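Local coordinates for thiosulfate sulfurtransferase (Pseudomonas aeruginosa, PDB 1YT8), which probably transfers sulfur from thiosulfate to cyanide, using a chain built of repeated rhodanese-like domains, at residues A[170-181]-A[240-251]; A[185-196]-A[212-223]. One frame throughout, in Å; residues are numbered along the deposited sequence.

Interaction 1 (A[170-181]-A[240-251]); sequences PGAELVLRVAEL and FGAISQDTRKAA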
loop_
_atom_site.group_PDB
_atom_site.type_symbol
_atom_site.label_atom_id
_atom_site.label_comp_id
_atom_site.label_asym_id
_atom_site.label_seq_id
_atom_site.Cartn_x
_atom_site.Cartn_y
_atom_site.Cartn_z
ATOM N N PRO A 170 -3.897 13.593 -7.496
ATOM C CA PRO A 170 -3.382 12.771 -6.397
ATOM C C PRO A 170 -2.794 13.607 -5.263
ATOM O O PRO A 170 -2.125 14.614 -5.498
ATOM C CB PRO A 170 -2.343 11.892 -7.086
ATOM C CG PRO A 170 -2.952 11.682 -8.438
ATOM C CD PRO A 170 -3.414 13.084 -8.792
ATOM N N GLY A 171 -3.059 13.164 -4.038
ATOM C CA GLY A 171 -2.616 13.845 -2.831
ATOM C C GLY A 171 -1.418 14.781 -2.822
ATOM O O GLY A 171 -1.557 15.961 -2.491
ATOM N N ALA A 172 -0.240 14.267 -3.159
ATOM C CA ALA A 172 0.963 15.094 -3.138
ATOM C C ALA A 172 0.997 16.181 -4.208
ATOM O O ALA A 172 1.746 17.146 -4.083
ATOM C CB ALA A 172 2.203 14.216 -3.248
ATOM N N GLU A 173 0.183 16.031 -5.247
ATOM C CA GLU A 173 0.135 16.999 -6.338
ATOM C C GLU A 173 -0.710 18.238 -6.019
ATOM O O GLU A 173 -0.586 19.263 -6.683
ATOM C CB GLU A 173 -0.435 16.344 -7.604
ATOM C CG GLU A 173 0.280 15.082 -8.094
ATOM C CD GLU A 173 1.687 15.346 -8.613
ATOM O OE1 GLU A 173 1.948 16.468 -9.100
ATOM O OE2 GLU A 173 2.526 14.421 -8.554
ATOM N N LEU A 174 -1.564 18.149 -5.005
ATOM C CA LEU A 174 -2.451 19.258 -4.654
ATOM C C LEU A 174 -1.814 20.640 -4.511
ATOM O O LEU A 174 -2.207 21.579 -5.207
ATOM C CB LEU A 174 -3.242 18.907 -3.388
ATOM C CG LEU A 174 -4.298 17.810 -3.605
ATOM C CD1 LEU A 174 -4.812 17.321 -2.265
ATOM C CD2 LEU A 174 -5.450 18.355 -4.452
ATOM N N VAL A 175 -0.838 20.779 -3.623
ATOM C CA VAL A 175 -0.196 22.075 -3.427
ATOM C C VAL A 175 0.552 22.532 -4.679
ATOM O O VAL A 175 0.635 23.728 -4.966
ATOM C CB VAL A 175 0.772 22.021 -2.222
ATOM C CG1 VAL A 175 1.507 23.347 -2.065
ATOM C CG2 VAL A 175 -0.019 21.712 -0.957
ATOM N N LEU A 176 1.073 21.576 -5.439
ATOM C CA LEU A 176 1.817 21.891 -6.657
ATOM C C LEU A 176 0.956 22.330 -7.847
ATOM O O LEU A 176 1.352 23.215 -8.605
ATOM C CB LEU A 176 2.655 20.683 -7.087
ATOM C CG LEU A 176 3.498 20.805 -8.367
ATOM C CD1 LEU A 176 4.628 21.805 -8.156
ATOM C CD2 LEU A 176 4.078 19.443 -8.732
ATOM N N ARG A 177 -0.217 21.722 -8.007
ATOM C CA ARG A 177 -1.077 22.023 -9.153
ATOM C C ARG A 177 -2.254 22.972 -8.946
ATOM O O ARG A 177 -2.801 23.483 -9.923
ATOM C CB ARG A 177 -1.645 20.719 -9.716
ATOM C CG ARG A 177 -0.663 19.560 -9.757
ATOM C CD ARG A 177 0.294 19.652 -10.922
ATOM N NE ARG A 177 1.279 18.575 -10.866
ATOM C CZ ARG A 177 2.213 18.363 -11.787
ATOM N NH1 ARG A 177 2.290 19.153 -12.850
ATOM N NH2 ARG A 177 3.081 17.369 -11.636
ATOM N N VAL A 178 -2.644 23.212 -7.697
ATOM C CA VAL A 178 -3.817 24.041 -7.417
ATOM C C VAL A 178 -3.882 25.438 -8.034
ATOM O O VAL A 178 -4.958 25.885 -8.440
ATOM C CB VAL A 178 -4.074 24.159 -5.885
ATOM C CG1 VAL A 178 -3.005 25.010 -5.227
ATOM C CG2 VAL A 178 -5.467 24.738 -5.636
ATOM N N ALA A 179 -2.751 26.129 -8.120
ATOM C CA ALA A 179 -2.752 27.476 -8.688
ATOM C C ALA A 179 -3.165 27.493 -10.165
ATOM O O ALA A 179 -3.702 28.488 -10.651
ATOM C CB ALA A 179 -1.378 28.117 -8.521
ATOM N N GLU A 180 -2.917 26.392 -10.868
ATOM C CA GLU A 180 -3.257 26.282 -12.287
ATOM C C GLU A 180 -4.702 25.814 -12.479
ATOM O O GLU A 180 -5.311 26.067 -13.515
ATOM C CB GLU A 180 -2.319 25.288 -12.983
ATOM C CG GLU A 180 -0.828 25.582 -12.844
ATOM C CD GLU A 180 -0.244 26.352 -14.021
ATOM O OE1 GLU A 180 -0.577 26.027 -15.181
ATOM O OE2 GLU A 180 0.571 27.271 -13.785
ATOM N N LEU A 181 -5.246 25.121 -11.484
ATOM C CA LEU A 181 -6.616 24.622 -11.575
ATOM C C LEU A 181 -7.627 25.583 -10.949
ATOM O O LEU A 181 -8.811 25.558 -11.291
ATOM C CB LEU A 181 -6.717 23.246 -10.907
ATOM C CG LEU A 181 -5.890 22.136 -11.567
ATOM C CD1 LEU A 181 -5.986 20.866 -10.739
ATOM C CD2 LEU A 181 -6.388 21.885 -12.982
ATOM N N PHE A 240 -4.938 17.023 -13.779
ATOM C CA PHE A 240 -4.090 18.197 -13.663
ATOM C C PHE A 240 -3.159 18.240 -14.871
ATOM O O PHE A 240 -2.980 17.238 -15.568
ATOM C CB PHE A 240 -3.262 18.121 -12.373
ATOM C CG PHE A 240 -2.284 16.976 -12.346
ATOM C CD1 PHE A 240 -1.044 17.084 -12.972
ATOM C CD2 PHE A 240 -2.615 15.778 -11.718
ATOM C CE1 PHE A 240 -0.148 16.014 -12.973
ATOM C CE2 PHE A 240 -1.729 14.702 -11.712
ATOM C CZ PHE A 240 -0.494 14.818 -12.341
ATOM N N GLY A 241 -2.559 19.400 -15.105
ATOM C CA GLY A 241 -1.648 19.531 -16.224
ATOM C C GLY A 241 -0.296 20.043 -15.772
ATOM O O GLY A 241 -0.047 20.200 -14.571
ATOM N N ALA A 242 0.581 20.290 -16.736
ATOM C CA ALA A 242 1.908 20.812 -16.448
ATOM C C ALA A 242 1.712 22.228 -15.923
ATOM O O ALA A 242 0.751 22.907 -16.294
ATOM C CB ALA A 242 2.748 20.830 -17.719
ATOM N N ILE A 243 2.612 22.675 -15.058
ATOM C CA ILE A 243 2.502 24.013 -14.494
ATOM C C ILE A 243 3.655 24.901 -14.935
ATOM O O ILE A 243 4.659 24.414 -15.459
ATOM C CB ILE A 243 2.487 23.966 -12.954
ATOM C CG1 ILE A 243 3.816 23.411 -12.439
ATOM C CG2 ILE A 243 1.333 23.090 -12.474
ATOM C CD1 ILE A 243 3.982 23.526 -10.941
ATOM N N SER A 244 3.501 26.206 -14.725
ATOM C CA SER A 244 4.536 27.162 -15.092
ATOM C C SER A 244 5.567 27.220 -13.974
ATOM O O SER A 244 5.297 26.801 -12.846
ATOM C CB SER A 244 3.934 28.556 -15.305
ATOM O OG SER A 244 3.535 29.134 -14.075
ATOM N N GLN A 245 6.749 27.734 -14.289
ATOM C CA GLN A 245 7.810 27.848 -13.300
ATOM C C GLN A 245 7.413 28.823 -12.199
ATOM O O GLN A 245 7.800 28.657 -11.043
ATOM C CB GLN A 245 9.108 28.306 -13.968
ATOM C CG GLN A 245 9.800 27.212 -14.762
ATOM C CD GLN A 245 10.135 26.007 -13.899
ATOM O OE1 GLN A 245 10.819 26.128 -12.883
ATOM N NE2 GLN A 245 9.652 24.838 -14.301
ATOM N N ASP A 246 6.632 29.836 -12.563
ATOM C CA ASP A 246 6.176 30.836 -11.603
ATOM C C ASP A 246 5.345 30.132 -10.535
ATOM O O ASP A 246 5.577 30.296 -9.336
ATOM C CB ASP A 246 5.331 31.897 -12.316
ATOM C CG ASP A 246 5.082 33.130 -11.456
ATOM O OD1 ASP A 246 4.392 33.011 -10.418
ATOM O OD2 ASP A 246 5.582 34.220 -11.822
ATOM N N THR A 247 4.382 29.337 -10.987
ATOM C CA THR A 247 3.510 28.588 -10.091
ATOM C C THR A 247 4.338 27.714 -9.146
ATOM O O THR A 247 4.136 27.726 -7.933
ATOM C CB THR A 247 2.554 27.680 -10.896
ATOM O OG1 THR A 247 1.757 28.485 -11.774
ATOM C CG2 THR A 247 1.645 26.890 -9.963
ATOM N N ARG A 248 5.278 26.967 -9.717
ATOM C CA ARG A 248 6.132 26.066 -8.951
ATOM C C ARG A 248 6.922 26.759 -7.840
ATOM O O ARG A 248 6.847 26.368 -6.674
ATOM C CB ARG A 248 7.106 25.351 -9.890
ATOM C CG ARG A 248 7.915 24.243 -9.232
ATOM C CD ARG A 248 9.208 23.994 -9.993
ATOM N NE ARG A 248 10.095 25.150 -9.912
ATOM C CZ ARG A 248 10.750 25.519 -8.813
ATOM N NH1 ARG A 248 10.629 24.816 -7.693
ATOM N NH2 ARG A 248 11.513 26.604 -8.830
ATOM N N LYS A 249 7.679 27.786 -8.209
ATOM C CA LYS A 249 8.507 28.520 -7.256
ATOM C C LYS A 249 7.743 29.018 -6.031
ATOM O O LYS A 249 8.220 28.895 -4.902
ATOM C CB LYS A 249 9.178 29.697 -7.961
ATOM C CG LYS A 249 10.143 30.485 -7.099
ATOM C CD LYS A 249 10.725 31.643 -7.896
ATOM C CE LYS A 249 11.599 32.543 -7.042
ATOM N NZ LYS A 249 12.095 33.712 -7.833
ATOM N N ALA A 250 6.559 29.578 -6.255
ATOM C CA ALA A 250 5.741 30.096 -5.165
ATOM C C ALA A 250 5.285 28.966 -4.241
ATOM O O ALA A 250 5.408 29.060 -3.019
ATOM C CB ALA A 250 4.529 30.835 -5.732
ATOM N N ALA A 251 4.763 27.901 -4.837
ATOM C CA ALA A 251 4.285 26.750 -4.078
ATOM C C ALA A 251 5.424 26.080 -3.309
ATOM O O ALA A 251 5.237 25.636 -2.176
ATOM C CB ALA A 251 3.633 25.748 -5.015
HETATM O O HOH W 1 -1.673 23.551 -15.519
#

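Interaction 2 (A[185-196]-A[212-223]); sequences PRTRVIVNCAGR and PNPVAALRNGTI. With SO3 (sulfite ion), chain B.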
loop_
_atom_site.group_PDB
_atom_site.type_symbol
_atom_site.label_atom_id
_atom_site.label_comp_id
_atom_site.label_asym_id
_atom_site.label_seq_id
_atom_site.Cartn_x
_atom_site.Cartn_y
_atom_site.Cartn_z
ATOM N N PRO A 185 -8.620 33.525 -6.751
ATOM C CA PRO A 185 -8.711 33.302 -5.303
ATOM C C PRO A 185 -10.137 33.106 -4.793
ATOM O O PRO A 185 -10.345 32.567 -3.704
ATOM C CB PRO A 185 -8.042 34.548 -4.720
ATOM C CG PRO A 185 -8.334 35.595 -5.746
ATOM C CD PRO A 185 -8.073 34.860 -7.044
ATOM N N ARG A 186 -11.123 33.534 -5.576
ATOM C CA ARG A 186 -12.523 33.382 -5.179
ATOM C C ARG A 186 -13.025 31.954 -5.418
ATOM O O ARG A 186 -13.995 31.520 -4.798
ATOM C CB ARG A 186 -13.408 34.361 -5.958
ATOM C CG ARG A 186 -13.119 35.828 -5.691
ATOM C CD ARG A 186 -13.871 36.712 -6.675
ATOM N NE ARG A 186 -13.506 36.409 -8.058
ATOM C CZ ARG A 186 -14.005 37.031 -9.122
ATOM N NH1 ARG A 186 -14.898 38.000 -8.970
ATOM N NH2 ARG A 186 -13.613 36.683 -10.339
ATOM N N THR A 187 -12.360 31.232 -6.315
ATOM C CA THR A 187 -12.745 29.858 -6.647
ATOM C C THR A 187 -12.603 28.901 -5.466
ATOM O O THR A 187 -11.524 28.777 -4.878
ATOM C CB THR A 187 -11.893 29.301 -7.817
ATOM O OG1 THR A 187 -12.078 30.120 -8.975
ATOM C CG2 THR A 187 -12.304 27.871 -8.156
ATOM N N ARG A 188 -13.696 28.224 -5.124
ATOM C CA ARG A 188 -13.666 27.263 -4.029
ATOM C C ARG A 188 -12.913 26.021 -4.479
ATOM O O ARG A 188 -13.017 25.607 -5.634
ATOM C CB ARG A 188 -15.079 26.834 -3.630
ATOM C CG ARG A 188 -15.997 27.956 -3.207
ATOM C CD ARG A 188 -17.231 27.401 -2.516
ATOM N NE ARG A 188 -16.844 26.607 -1.361
ATOM C CZ ARG A 188 -17.503 26.577 -0.209
ATOM N NH1 ARG A 188 -18.600 27.300 -0.041
ATOM N NH2 ARG A 188 -17.049 25.827 0.781
ATOM N N VAL A 189 -12.157 25.431 -3.562
ATOM C CA VAL A 189 -11.426 24.209 -3.854
ATOM C C VAL A 189 -11.967 23.162 -2.895
ATOM O O VAL A 189 -11.931 23.337 -1.672
ATOM C CB VAL A 189 -9.902 24.385 -3.661
ATOM C CG1 VAL A 189 -9.190 23.036 -3.796
ATOM C CG2 VAL A 189 -9.362 25.347 -4.712
ATOM N N ILE A 190 -12.500 22.090 -3.467
ATOM C CA ILE A 190 -13.078 20.993 -2.704
ATOM C C ILE A 190 -12.265 19.738 -3.004
ATOM O O ILE A 190 -12.054 19.401 -4.168
ATOM C CB ILE A 190 -14.544 20.764 -3.123
ATOM C CG1 ILE A 190 -15.359 22.034 -2.857
ATOM C CG2 ILE A 190 -15.129 19.578 -2.367
ATOM C CD1 ILE A 190 -16.756 22.011 -3.454
ATOM N N VAL A 191 -11.795 19.059 -1.961
ATOM C CA VAL A 191 -11.002 17.844 -2.140
ATOM C C VAL A 191 -11.807 16.622 -1.701
ATOM O O VAL A 191 -12.434 16.634 -0.640
ATOM C CB VAL A 191 -9.690 17.887 -1.302
ATOM C CG1 VAL A 191 -8.841 16.652 -1.604
ATOM C CG2 VAL A 191 -8.898 19.168 -1.604
ATOM N N ASN A 192 -11.796 15.567 -2.518
ATOM C CA ASN A 192 -12.517 14.352 -2.167
ATOM C C ASN A 192 -11.651 13.119 -2.361
ATOM O O ASN A 192 -10.601 13.169 -2.994
ATOM C CB ASN A 192 -13.776 14.168 -3.036
ATOM C CG ASN A 192 -13.468 13.553 -4.404
ATOM O OD1 ASN A 192 -13.161 14.258 -5.367
ATOM N ND2 ASN A 192 -13.534 12.223 -4.486
ATOM N N CYS A 193 -12.103 12.020 -1.777
ATOM C CA CYS A 193 -11.471 10.727 -1.946
ATOM C C CYS A 193 -12.688 9.813 -1.892
ATOM O O CYS A 193 -13.807 10.290 -2.121
ATOM C CB CYS A 193 -10.430 10.426 -0.849
ATOM S SG CYS A 193 -11.016 9.978 0.790
ATOM N N ALA A 194 -12.502 8.527 -1.618
ATOM C CA ALA A 194 -13.627 7.606 -1.539
ATOM C C ALA A 194 -14.324 7.704 -0.190
ATOM O O ALA A 194 -15.551 7.648 -0.099
ATOM C CB ALA A 194 -13.150 6.180 -1.783
ATOM N N GLY A 195 -13.521 7.845 0.857
ATOM C CA GLY A 195 -14.063 7.960 2.193
ATOM C C GLY A 195 -13.774 9.331 2.765
ATOM O O GLY A 195 -14.373 10.327 2.344
ATOM N N ARG A 196 -12.831 9.386 3.701
ATOM C CA ARG A 196 -12.476 10.633 4.369
ATOM C C ARG A 196 -10.983 10.962 4.410
ATOM O O ARG A 196 -10.586 12.102 4.185
ATOM C CB ARG A 196 -12.966 10.593 5.822
ATOM C CG ARG A 196 -14.464 10.449 6.008
ATOM C CD ARG A 196 -14.785 10.007 7.432
ATOM N NE ARG A 196 -14.146 10.853 8.434
ATOM C CZ ARG A 196 -14.505 12.103 8.707
ATOM N NH1 ARG A 196 -15.511 12.667 8.051
ATOM N NH2 ARG A 196 -13.855 12.787 9.643
ATOM N N PRO A 212 -4.949 31.127 -1.007
ATOM C CA PRO A 212 -6.007 32.118 -0.772
ATOM C C PRO A 212 -7.449 31.631 -0.966
ATOM O O PRO A 212 -8.388 32.244 -0.451
ATOM C CB PRO A 212 -5.637 33.234 -1.745
ATOM C CG PRO A 212 -5.096 32.474 -2.906
ATOM C CD PRO A 212 -4.202 31.445 -2.238
ATOM N N ASN A 213 -7.625 30.531 -1.695
ATOM C CA ASN A 213 -8.959 29.988 -1.960
ATOM C C ASN A 213 -9.637 29.374 -0.744
ATOM O O ASN A 213 -8.974 28.818 0.133
ATOM C CB ASN A 213 -8.893 28.875 -3.009
ATOM C CG ASN A 213 -8.137 29.274 -4.248
ATOM O OD1 ASN A 213 -8.729 29.618 -5.274
ATOM N ND2 ASN A 213 -6.819 29.226 -4.165
ATOM N N PRO A 214 -10.975 29.471 -0.673
ATOM C CA PRO A 214 -11.664 28.868 0.468
ATOM C C PRO A 214 -11.605 27.370 0.152
ATOM O O PRO A 214 -11.961 26.956 -0.954
ATOM C CB PRO A 214 -13.076 29.448 0.369
ATOM C CG PRO A 214 -13.248 29.689 -1.106
ATOM C CD PRO A 214 -11.903 30.240 -1.518
ATOM N N VAL A 215 -11.130 26.568 1.101
ATOM C CA VAL A 215 -10.986 25.130 0.880
ATOM C C VAL A 215 -11.814 24.284 1.836
ATOM O O VAL A 215 -12.061 24.675 2.976
ATOM C CB VAL A 215 -9.505 24.696 1.034
ATOM C CG1 VAL A 215 -9.299 23.317 0.425
ATOM C CG2 VAL A 215 -8.587 25.716 0.389
ATOM N N ALA A 216 -12.241 23.117 1.367
ATOM C CA ALA A 216 -13.022 22.210 2.199
ATOM C C ALA A 216 -13.002 20.805 1.629
ATOM O O ALA A 216 -12.838 20.605 0.424
ATOM C CB ALA A 216 -14.471 22.702 2.313
ATOM N N ALA A 217 -13.164 19.821 2.501
ATOM C CA ALA A 217 -13.191 18.442 2.050
ATOM C C ALA A 217 -14.637 18.050 1.764
ATOM O O ALA A 217 -15.559 18.556 2.411
ATOM C CB ALA A 217 -12.618 17.531 3.129
ATOM N N LEU A 218 -14.844 17.191 0.768
ATOM C CA LEU A 218 -16.189 16.698 0.508
ATOM C C LEU A 218 -16.336 15.660 1.615
ATOM O O LEU A 218 -15.637 14.641 1.616
ATOM C CB LEU A 218 -16.287 16.011 -0.853
ATOM C CG LEU A 218 -17.552 15.161 -1.044
ATOM C CD1 LEU A 218 -18.798 16.025 -0.865
ATOM C CD2 LEU A 218 -17.541 14.521 -2.430
ATOM N N ARG A 219 -17.228 15.923 2.563
ATOM C CA ARG A 219 -17.422 15.024 3.696
ATOM C C ARG A 219 -17.868 13.614 3.323
ATOM O O ARG A 219 -18.953 13.411 2.790
ATOM C CB ARG A 219 -18.420 15.634 4.680
ATOM C CG ARG A 219 -18.498 14.915 6.016
ATOM C CD ARG A 219 -19.500 15.622 6.915
ATOM N NE ARG A 219 -19.210 17.052 6.987
ATOM C CZ ARG A 219 -20.137 18.004 7.022
ATOM N NH1 ARG A 219 -21.424 17.685 6.989
ATOM N NH2 ARG A 219 -19.775 19.279 7.083
ATOM N N ASN A 220 -17.005 12.648 3.618
ATOM C CA ASN A 220 -17.245 11.234 3.356
ATOM C C ASN A 220 -17.151 10.782 1.890
ATOM O O ASN A 220 -17.559 9.675 1.550
ATOM C CB ASN A 220 -18.581 10.809 3.981
ATOM C CG ASN A 220 -18.639 11.115 5.472
ATOM O OD1 ASN A 220 -17.603 11.185 6.143
ATOM N ND2 ASN A 220 -19.847 11.288 6.000
ATOM N N GLY A 221 -16.610 11.647 1.035
ATOM C CA GLY A 221 -16.380 11.321 -0.371
ATOM C C GLY A 221 -17.427 10.648 -1.244
ATOM O O GLY A 221 -18.616 10.941 -1.149
ATOM N N THR A 222 -16.970 9.760 -2.128
ATOM C CA THR A 222 -17.872 9.059 -3.037
ATOM C C THR A 222 -18.860 8.184 -2.270
ATOM O O THR A 222 -19.984 7.970 -2.722
ATOM C CB THR A 222 -17.090 8.209 -4.085
ATOM O OG1 THR A 222 -16.282 7.228 -3.430
ATOM C CG2 THR A 222 -16.195 9.102 -4.923
ATOM N N ILE A 223 -18.442 7.691 -1.108
ATOM C CA ILE A 223 -19.315 6.884 -0.265
ATOM C C ILE A 223 -20.472 7.777 0.183
ATOM O O ILE A 223 -21.640 7.395 0.093
ATOM C CB ILE A 223 -18.564 6.360 0.989
ATOM C CG1 ILE A 223 -17.669 5.182 0.595
ATOM C CG2 ILE A 223 -19.557 5.951 2.080
ATOM C CD1 ILE A 223 -16.813 4.619 1.726
HETATM S S SO3 B . -10.282 8.178 1.277
HETATM O O1 SO3 B . -10.502 7.497 -0.021
HETATM O O2 SO3 B . -10.931 7.439 2.380
HETATM O O3 SO3 B . -8.839 8.399 1.560
HETATM O O HOH W 2 -14.309 25.172 -0.770
HETATM O O HOH W 3 -13.910 12.774 0.587
#

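Interaction 1 (A[170-181]-A[240-251])
Glu180 OE2 is gripped by two donors from the other segment: the hydroxyl Thr247 OG1 gives it a short bond of 2.6 Å, and Ser244 N reaches the same Glu180 OE2 at 3.3 Å. The hydroxyl takes the anti lone pair, whereas the amide comes from above the carboxylate plane, in a nearly straight bond (168° at the hydrogen). Because Ser244 is the N-cap of helix 245-262, this places a carboxylate at the helix start, where its charge would probably be stabilised. The other oxygen, Glu180 OE1, is tied to Ala242 O through one water that donates to both. Helix 174-181, within a rhodanese-like domain, thus holds the chain arriving at helix 245-262; the two helical segments run at 135°, their axes 8.9 Å apart at closest.

Further along, Phe240 CE1 sits over the centre of one face of the Arg177 guanidinium, the two planes 29° apart and Arg177 CZ 3.5 Å from Phe240 CE1; Leu176 CD2 lies off-centre over the opposite face. A bend at chi2 brings the guanidinium alongside Phe240. Its rotation is fixed side-on by Glu173, whose OE1 accepts from NE and NH2 of Arg177, while Glu173 OE2 makes a salt bridge with Arg334. Pro170 CD abuts the ring edge, 3.7 Å from Phe240 CE2. Between the two polar clusters, Leu176 CD1 meets Ile243 CD1 at a tight 3.3 Å.

Interaction 2 (A[185-196]-A[212-223])
Cys193 SG is bonded covalently to the sulfur of the sulfite ion, 2.0 Å away, and the loop that follows curls round the bound group. Ala194 N donates to sulfite O1 at 2.8 Å and Gly195 N reaches the same oxygen, while the bond from Arg196 N to O2 is weak; outside the two segments, Arg198 N adds a further donor. Backbone amides converging on the group carried by the cysteine are characteristic of the rhodanese active-site loop, whose cysteine carries the transferred sulfur in well-studied relatives.

Thr222 and Ile223 of the following helix brace this loop: Thr222 N donates to Cys193 O, which also accepts from Asn192 ND2, and Ile223 N donates to Ala194 O at 3.1 Å, in the carbonyl plane. A water accepts from Cys193 N and donates to Gly195 O and Leu218 O, joining the loop to the type II turn of Leu218-Gly221. In that turn Gly221 has phi 46° and comes so near the carbonyls of Cys193, Ala194 and Gly195 that a CB would clash with them. Arg196 lies alongside Asn220, Arg196 NH1 meeting Asn220 OD1 at 3.2 Å near the guanidinium plane; a bend at chi3 (52°) turns the group, and Glu121 and Glu124 hold its other nitrogens.

Further out, the parallel strands pair regularly: Val189 N donates a hydrogen bond to Pro214 O (170° at the hydrogen), Ala216 N to Val189 O, Val191 N to Ala216 O, and Leu218 N to Val191 O at 2.8 Å. These strands belong to a beta-alpha-beta unit whose helix 197-208 packs on Val189, Val191 and Ala217, while strand 147-151 flanks strand 188-192 and helix 501-512 covers Asn220 and Ile223.

Overall arrangement
The centres of interactions 1 and 2 lie about 17 Å apart, on the same side of the chain's centre. Along the chain, interaction 2 is nested within the loop closed by interaction 1: helix 174-181 leads into strand 188-192, and helix 221-227 precedes helix 245-262. Their shared framework is the parallel sheet ordered 131-132, 215-218, 188-192, 147-151, 167-168. Val178 CG2 touches Val189 CG2 at 4.0 Å, and Leu174 CD1 packs on Val191 CG1, which seats helix 174-181 against the sheet. One contact therefore builds the sulfite-bearing end of this rhodanese-like domain, while the other fastens the chain beyond its last strand back onto a helix beside that sheet.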